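Local coordinates for protein deseasin MCP-01 (PDB 3VV3) that degrades collagen as a bacterial collagenolytic serine protease of the subtilisin family, at residues P7-D10 with L15-E18; D184-S189 with D220-I225; L195-A200 with P274-A279. All coordinates share one frame; numbering follows the deposited sequence.

How the interactions relate
From the N terminus, interaction 1 comes first and closes a short loop of four residues in the chain ahead of helix 31-34. Interactions 2 and 3 follow and cross: their segments alternate, since the loop that interaction 2 closes takes in strand 195-199, which finds its own partner beyond it, in helix 269-284. Strands 195-199 and 222-228 are parallel neighbours in the seven-stranded sheet, with backbone bonds between Phe196 and Leu223. Interaction 2 thus ties helix 180-191 to the sheet, and interaction 3 packs helix 269-284 on it. Interaction 1 lies across the chain's centre from interaction 2, but Leu15 reaches His275 of interaction 3.

Interaction 1. Residues P7-D10 with L15-E18; sequences PRFD and LNNE
The far end of the Phe9 ring touches the root of the Asn16 side chain, CB coming in obliquely, and the two side chains cross at about a right angle. CG of Phe9 is anti to the backbone N (chi1 -176°), which swings the ring out from the 3-10 segment until its far end reaches 15-18, and its leading atom, CZ, comes to 3.9 Å from CB of Asn16. CE2 of Phe9 sits almost as close, 4.0 Å from the same Asn16 CB, so one methylene carbon rests beside the end of the ring. The amide plane of Asn16 is inclined 25° to the ring, but the touching is done by CB. One atom round the ring from CZ, CE1 of Phe9 meets the methyl CD1 of Leu15 at 4.4 Å, a looser apolar contact.

The backbones stay apart and are bridged by a water, which is 2.8 Å from Phe9 O and 2.8 Å from Asn16 O. The result is a small, buried closure of an N-terminal loop. Next along, Asn17 N is hydrogen-bonded to Asp28, a ligand of a calcium ion, and the Asn16 side chain itself lies about 4 Å from bound calcium. Phe9 is backed by Ala3, Thr4 and Val124 from loops, whereas Leu15 packs on Ala31 and Asn16 on Pro32, which sets the contact against the start of helix 31-34.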
loop_
_atom_site.group_PDB
_atom_site.type_symbol
_atom_site.label_atom_id
_atom_site.label_comp_id
_atom_site.label_asym_id
_atom_site.label_seq_id
_atom_site.Cartn_x
_atom_site.Cartn_y
_atom_site.Cartn_z
ATOM N N PRO A 7 -3.082 24.011 -9.084
ATOM C CA PRO A 7 -4.501 23.989 -8.699
ATOM C C PRO A 7 -4.809 23.110 -7.493
ATOM O O PRO A 7 -5.779 23.383 -6.797
ATOM C CB PRO A 7 -5.201 23.433 -9.942
ATOM C CG PRO A 7 -4.269 23.661 -11.057
ATOM C CD PRO A 7 -2.880 23.594 -10.480
ATOM N N ARG A 8 -4.005 22.078 -7.252
ATOM C CA ARG A 8 -4.257 21.164 -6.140
ATOM C C ARG A 8 -3.436 21.515 -4.905
ATOM O O ARG A 8 -3.389 20.741 -3.942
ATOM C CB ARG A 8 -3.967 19.709 -6.551
ATOM C CG ARG A 8 -4.803 19.183 -7.721
ATOM C CD ARG A 8 -6.291 19.123 -7.397
ATOM N NE ARG A 8 -6.626 18.209 -6.302
ATOM C CZ ARG A 8 -6.860 16.906 -6.448
ATOM N NH1 ARG A 8 -6.791 16.342 -7.646
ATOM N NH2 ARG A 8 -7.166 16.163 -5.389
ATOM N N PHE A 9 -2.807 22.685 -4.911
ATOM C CA PHE A 9 -1.936 23.052 -3.801
ATOM C C PHE A 9 -2.578 22.924 -2.429
ATOM O O PHE A 9 -1.934 22.476 -1.491
ATOM C CB PHE A 9 -1.368 24.469 -3.921
ATOM C CG PHE A 9 -0.400 24.793 -2.822
ATOM C CD1 PHE A 9 0.897 24.305 -2.870
ATOM C CD2 PHE A 9 -0.793 25.525 -1.715
ATOM C CE1 PHE A 9 1.791 24.566 -1.850
ATOM C CE2 PHE A 9 0.098 25.791 -0.689
ATOM C CZ PHE A 9 1.399 25.307 -0.760
ATOM N N ASP A 10 -3.831 23.349 -2.304
ATOM C CA ASP A 10 -4.481 23.391 -0.994
ATOM C C ASP A 10 -4.708 22.007 -0.369
ATOM O O ASP A 10 -4.976 21.902 0.829
ATOM C CB ASP A 10 -5.803 24.167 -1.066
ATOM C CG ASP A 10 -5.597 25.664 -1.250
ATOM O OD1 ASP A 10 -4.454 26.144 -1.076
ATOM O OD2 ASP A 10 -6.588 26.362 -1.561
ATOM N N LEU A 15 2.841 20.222 3.051
ATOM C CA LEU A 15 3.661 21.366 2.650
ATOM C C LEU A 15 3.171 22.634 3.348
ATOM O O LEU A 15 3.966 23.478 3.799
ATOM C CB LEU A 15 3.617 21.562 1.130
ATOM C CG LEU A 15 4.052 20.382 0.249
ATOM C CD1 LEU A 15 4.031 20.783 -1.222
ATOM C CD2 LEU A 15 5.445 19.903 0.654
ATOM N N ASN A 16 1.852 22.756 3.439
ATOM C CA ASN A 16 1.235 23.907 4.087
ATOM C C ASN A 16 -0.107 23.509 4.690
ATOM O O ASN A 16 -1.023 23.119 3.976
ATOM C CB ASN A 16 1.048 25.039 3.080
ATOM C CG ASN A 16 0.574 26.325 3.730
ATOM O OD1 ASN A 16 -0.546 26.786 3.486
ATOM N ND2 ASN A 16 1.423 26.907 4.566
ATOM N N ASN A 17 -0.197 23.591 6.012
ATOM C CA ASN A 17 -1.378 23.153 6.744
ATOM C C ASN A 17 -1.998 24.350 7.465
ATOM O O ASN A 17 -1.357 24.952 8.329
ATOM C CB ASN A 17 -0.958 22.089 7.764
ATOM C CG ASN A 17 -2.133 21.323 8.350
ATOM O OD1 ASN A 17 -3.298 21.687 8.170
ATOM N ND2 ASN A 17 -1.821 20.252 9.070
ATOM N N GLU A 18 -3.205 24.711 7.082
ATOM C CA GLU A 18 -4.011 25.732 7.766
ATOM C C GLU A 18 -5.229 25.114 8.431
ATOM O O GLU A 18 -6.104 25.800 8.866
ATOM C CB GLU A 18 -4.532 26.780 6.810
ATOM C CG GLU A 18 -3.609 27.076 5.693
ATOM C CD GLU A 18 -2.838 28.332 5.885
ATOM O OE1 GLU A 18 -2.534 28.606 7.022
ATOM O OE2 GLU A 18 -2.536 29.006 4.882
HETATM O O HOH W 1 -1.733 23.169 1.233
#

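Interaction 2. Residues D184-S189 with D220-I225; sequences DAITAS and DNVLSI
Ser189 and Asn221 both hold their first side-chain bond between the backbone N and the carbonyl carbon (chi1 75° and 64°), and this brings the hydroxyl and the amide together between helix 180-191 and the start of strand 222-228. Asn221 ND2 donates to Ser189 OG at 3.0 Å. The oxygen lies in the amide plane, yet the bond is bent, with an N-H...O angle of 135°. Ser189 OG spends its own proton one turn back in the helix, on Ile186 O at 2.6 Å. Beside this polar pair, CG2 of Ile186 lies against the amide oxygen, 3.6 Å from Asn221 OD1, and makes the apolar contact with Val222 CG2 at 3.8 Å, the branches meeting at a slant.

Asn221 ND2 has a second and stronger acceptor in Ile194 O, just ahead of strand 195-199. Putting an alanine in place of Asn221 would probably leave Ser189 OG and Ile194 O without their donor and open a gap beside the Ile186 methyl. All four touching residues are buried, and the bonds form a short chain, amide N-H to hydroxyl and hydroxyl to helix carbonyl, so the buried Asn221 ND2 and Ser189 OG have hydrogen-bond partners within the protein.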
loop_
_atom_site.group_PDB
_atom_site.type_symbol
_atom_site.label_atom_id
_atom_site.label_comp_id
_atom_site.label_asym_id
_atom_site.label_seq_id
_atom_site.Cartn_x
_atom_site.Cartn_y
_atom_site.Cartn_z
ATOM N N ASP A 184 26.424 -3.712 2.081
ATOM C CA ASP A 184 27.646 -3.345 1.370
ATOM C C ASP A 184 27.372 -2.333 0.258
ATOM O O ASP A 184 28.183 -1.440 0.013
ATOM C CB ASP A 184 28.315 -4.584 0.774
ATOM C CG ASP A 184 28.989 -5.460 1.821
ATOM O OD1 ASP A 184 29.057 -5.072 3.006
ATOM O OD2 ASP A 184 29.455 -6.556 1.444
ATOM N N ALA A 185 26.238 -2.486 -0.425
ATOM C CA ALA A 185 25.867 -1.546 -1.471
ATOM C C ALA A 185 25.631 -0.173 -0.848
ATOM O O ALA A 185 26.016 0.862 -1.412
ATOM C CB ALA A 185 24.624 -2.027 -2.201
ATOM N N ILE A 186 25.008 -0.168 0.328
ATOM C CA ILE A 186 24.734 1.073 1.028
ATOM C C ILE A 186 26.033 1.702 1.520
ATOM O O ILE A 186 26.203 2.918 1.457
ATOM C CB ILE A 186 23.742 0.863 2.188
ATOM C CG1 ILE A 186 22.393 0.413 1.625
ATOM C CG2 ILE A 186 23.599 2.143 3.017
ATOM C CD1 ILE A 186 21.396 -0.064 2.691
ATOM N N THR A 187 26.953 0.869 1.992
ATOM C CA THR A 187 28.268 1.357 2.384
ATOM C C THR A 187 28.972 2.037 1.215
ATOM O O THR A 187 29.598 3.086 1.386
ATOM C CB THR A 187 29.135 0.233 2.963
ATOM O OG1 THR A 187 28.564 -0.204 4.201
ATOM C CG2 THR A 187 30.565 0.726 3.200
ATOM N N ALA A 188 28.841 1.465 0.021
ATOM C CA ALA A 188 29.454 2.069 -1.155
ATOM C C ALA A 188 28.816 3.417 -1.455
ATOM O O ALA A 188 29.499 4.355 -1.869
ATOM C CB ALA A 188 29.355 1.154 -2.370
ATOM N N SER A 189 27.498 3.507 -1.270
ATOM C CA SER A 189 26.815 4.772 -1.481
ATOM C C SER A 189 27.318 5.824 -0.481
ATOM O O SER A 189 27.435 7.007 -0.824
ATOM C CB SER A 189 25.286 4.613 -1.421
ATOM O OG SER A 189 24.831 4.449 -0.092
ATOM N N ASP A 220 25.748 4.736 8.624
ATOM C CA ASP A 220 25.564 6.126 9.045
ATOM C C ASP A 220 24.779 7.002 8.057
ATOM O O ASP A 220 24.175 7.999 8.460
ATOM C CB ASP A 220 26.904 6.786 9.370
ATOM C CG ASP A 220 27.499 6.295 10.678
ATOM O OD1 ASP A 220 26.727 5.963 11.606
ATOM O OD2 ASP A 220 28.745 6.254 10.779
ATOM N N ASN A 221 24.789 6.650 6.773
ATOM C CA ASN A 221 24.104 7.484 5.779
ATOM C C ASN A 221 22.637 7.096 5.577
ATOM O O ASN A 221 21.944 7.678 4.745
ATOM C CB ASN A 221 24.835 7.459 4.434
ATOM C CG ASN A 221 24.851 6.080 3.813
ATOM O OD1 ASN A 221 24.964 5.075 4.518
ATOM N ND2 ASN A 221 24.739 6.021 2.489
ATOM N N VAL A 222 22.167 6.110 6.330
ATOM C CA VAL A 222 20.751 5.753 6.285
ATOM C C VAL A 222 19.953 6.705 7.172
ATOM O O VAL A 222 20.281 6.890 8.344
ATOM C CB VAL A 222 20.520 4.289 6.743
ATOM C CG1 VAL A 222 19.036 4.001 6.945
ATOM C CG2 VAL A 222 21.140 3.306 5.738
ATOM N N LEU A 223 18.917 7.320 6.605
ATOM C CA LEU A 223 18.052 8.215 7.359
ATOM C C LEU A 223 16.648 7.612 7.328
ATOM O O LEU A 223 16.021 7.553 6.280
ATOM C CB LEU A 223 18.093 9.622 6.755
ATOM C CG LEU A 223 17.128 10.691 7.287
ATOM C CD1 LEU A 223 17.209 10.818 8.802
ATOM C CD2 LEU A 223 17.399 12.031 6.616
ATOM N N SER A 224 16.190 7.126 8.482
ATOM C CA SER A 224 14.974 6.314 8.580
ATOM C C SER A 224 13.810 7.157 9.046
ATOM O O SER A 224 13.904 7.834 10.074
ATOM C CB SER A 224 15.159 5.149 9.571
ATOM O OG SER A 224 16.167 4.269 9.132
ATOM N N ILE A 225 12.702 7.085 8.315
ATOM C CA ILE A 225 11.627 8.061 8.482
ATOM C C ILE A 225 10.292 7.452 8.923
ATOM O O ILE A 225 9.769 6.553 8.270
ATOM C CB ILE A 225 11.428 8.852 7.171
ATOM C CG1 ILE A 225 12.752 9.516 6.750
ATOM C CG2 ILE A 225 10.305 9.866 7.318
ATOM C CD1 ILE A 225 13.381 10.363 7.840
#

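Interaction 3. Residues L195-A200 with P274-A279; sequences LFVAAA and PHVAGA
Strand 195-199 and helix 269-284 come nearest, within these segments, at Val197 and Ala277, whose CA atoms are 6.2 Å apart, and no hydrogen bond links the two. Val197 points toward the helix and divides its methyls between two successive helix residues. With CG1 anti to the backbone N (chi1 -168°), that methyl runs out to Val276, touching CG1 of Val276 at 3.9 Å and lying 4.1 Å from CB of Val276. The two valine side chains run obliquely to each other, branch against branch. The other methyl, CG2, settles against Ala277, where both CA and CB are 4.2 Å from it. The small alanine lets the strand side chain lie near the helix backbone itself.

This is plain apolar packing close to the centre of the chain. The helix is the one whose N-terminal part, as in other subtilisins, probably carries the nucleophilic serine. Around the contact the neighbours close in from several elements: Val276 also lies on Leu223 and Ile225 of strand 222-228, Ala277 on Val168 and Asn170 of strand 166-171, and Pro274 is backed by helix 105-114. The helix therefore lies over three adjacent strands of the parallel sheet, with Val197 on the middle one.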
loop_
_atom_site.group_PDB
_atom_site.type_symbol
_atom_site.label_atom_id
_atom_site.label_comp_id
_atom_site.label_asym_id
_atom_site.label_seq_id
_atom_site.Cartn_x
_atom_site.Cartn_y
_atom_site.Cartn_z
ATOM N N LEU A 195 23.054 10.208 0.553
ATOM C CA LEU A 195 22.165 10.022 1.690
ATOM C C LEU A 195 21.080 9.036 1.287
ATOM O O LEU A 195 20.437 9.213 0.257
ATOM C CB LEU A 195 21.526 11.361 2.057
ATOM C CG LEU A 195 20.527 11.385 3.213
ATOM C CD1 LEU A 195 21.269 11.266 4.534
ATOM C CD2 LEU A 195 19.721 12.680 3.161
ATOM N N PHE A 196 20.875 8.006 2.109
ATOM C CA PHE A 196 19.972 6.900 1.790
ATOM C C PHE A 196 18.751 7.046 2.682
ATOM O O PHE A 196 18.781 6.637 3.841
ATOM C CB PHE A 196 20.680 5.559 2.077
ATOM C CG PHE A 196 19.925 4.328 1.603
ATOM C CD1 PHE A 196 18.894 3.790 2.360
ATOM C CD2 PHE A 196 20.279 3.697 0.413
ATOM C CE1 PHE A 196 18.213 2.652 1.931
ATOM C CE2 PHE A 196 19.601 2.564 -0.026
ATOM C CZ PHE A 196 18.569 2.043 0.733
ATOM N N VAL A 197 17.687 7.647 2.150
ATOM C CA VAL A 197 16.479 7.880 2.939
ATOM C C VAL A 197 15.564 6.666 2.826
ATOM O O VAL A 197 15.341 6.164 1.729
ATOM C CB VAL A 197 15.737 9.131 2.454
ATOM C CG1 VAL A 197 14.661 9.530 3.456
ATOM C CG2 VAL A 197 16.730 10.275 2.245
ATOM N N ALA A 198 15.041 6.188 3.953
ATOM C CA ALA A 198 14.307 4.921 3.961
ATOM C C ALA A 198 13.074 4.986 4.854
ATOM O O ALA A 198 13.097 5.631 5.894
ATOM C CB ALA A 198 15.221 3.781 4.418
ATOM N N ALA A 199 12.014 4.299 4.441
ATOM C CA ALA A 199 10.737 4.322 5.144
ATOM C C ALA A 199 10.761 3.371 6.333
ATOM O O ALA A 199 11.291 2.263 6.231
ATOM C CB ALA A 199 9.630 3.916 4.196
ATOM N N ALA A 200 10.162 3.783 7.449
ATOM C CA ALA A 200 10.217 2.963 8.657
ATOM C C ALA A 200 9.266 1.758 8.620
ATOM O O ALA A 200 9.466 0.793 9.356
ATOM C CB ALA A 200 9.962 3.811 9.907
ATOM N N PRO A 274 9.684 10.608 0.891
ATOM C CA PRO A 274 9.995 11.613 -0.138
ATOM C C PRO A 274 9.871 13.071 0.319
ATOM O O PRO A 274 10.479 13.927 -0.315
ATOM C CB PRO A 274 8.998 11.294 -1.267
ATOM C CG PRO A 274 7.871 10.584 -0.580
ATOM C CD PRO A 274 8.557 9.747 0.483
ATOM N N HIS A 275 9.121 13.368 1.382
ATOM C CA HIS A 275 9.200 14.722 1.933
ATOM C C HIS A 275 10.630 14.979 2.409
ATOM O O HIS A 275 11.197 16.057 2.181
ATOM C CB HIS A 275 8.209 14.939 3.084
ATOM C CG HIS A 275 6.779 15.015 2.642
ATOM N ND1 HIS A 275 6.156 16.204 2.316
ATOM C CD2 HIS A 275 5.855 14.043 2.458
ATOM C CE1 HIS A 275 4.909 15.958 1.956
ATOM N NE2 HIS A 275 4.701 14.652 2.037
ATOM N N VAL A 276 11.210 13.972 3.064
ATOM C CA VAL A 276 12.574 14.082 3.578
ATOM C C VAL A 276 13.620 14.074 2.458
ATOM O O VAL A 276 14.551 14.896 2.462
ATOM C CB VAL A 276 12.889 12.984 4.622
ATOM C CG1 VAL A 276 14.345 13.087 5.077
ATOM C CG2 VAL A 276 11.943 13.107 5.816
ATOM N N ALA A 277 13.470 13.172 1.492
ATOM C CA ALA A 277 14.385 13.167 0.354
ATOM C C ALA A 277 14.288 14.494 -0.397
ATOM O O ALA A 277 15.303 15.079 -0.799
ATOM C CB ALA A 277 14.092 11.996 -0.586
ATOM N N GLY A 278 13.066 14.977 -0.578
ATOM C CA GLY A 278 12.850 16.274 -1.202
ATOM C C GLY A 278 13.504 17.389 -0.408
ATOM O O GLY A 278 14.162 18.265 -0.980
ATOM N N ALA A 279 13.328 17.370 0.911
ATOM C CA ALA A 279 13.952 18.384 1.753
ATOM C C ALA A 279 15.481 18.328 1.658
ATOM O O ALA A 279 16.141 19.366 1.627
ATOM C CB ALA A 279 13.491 18.258 3.201
#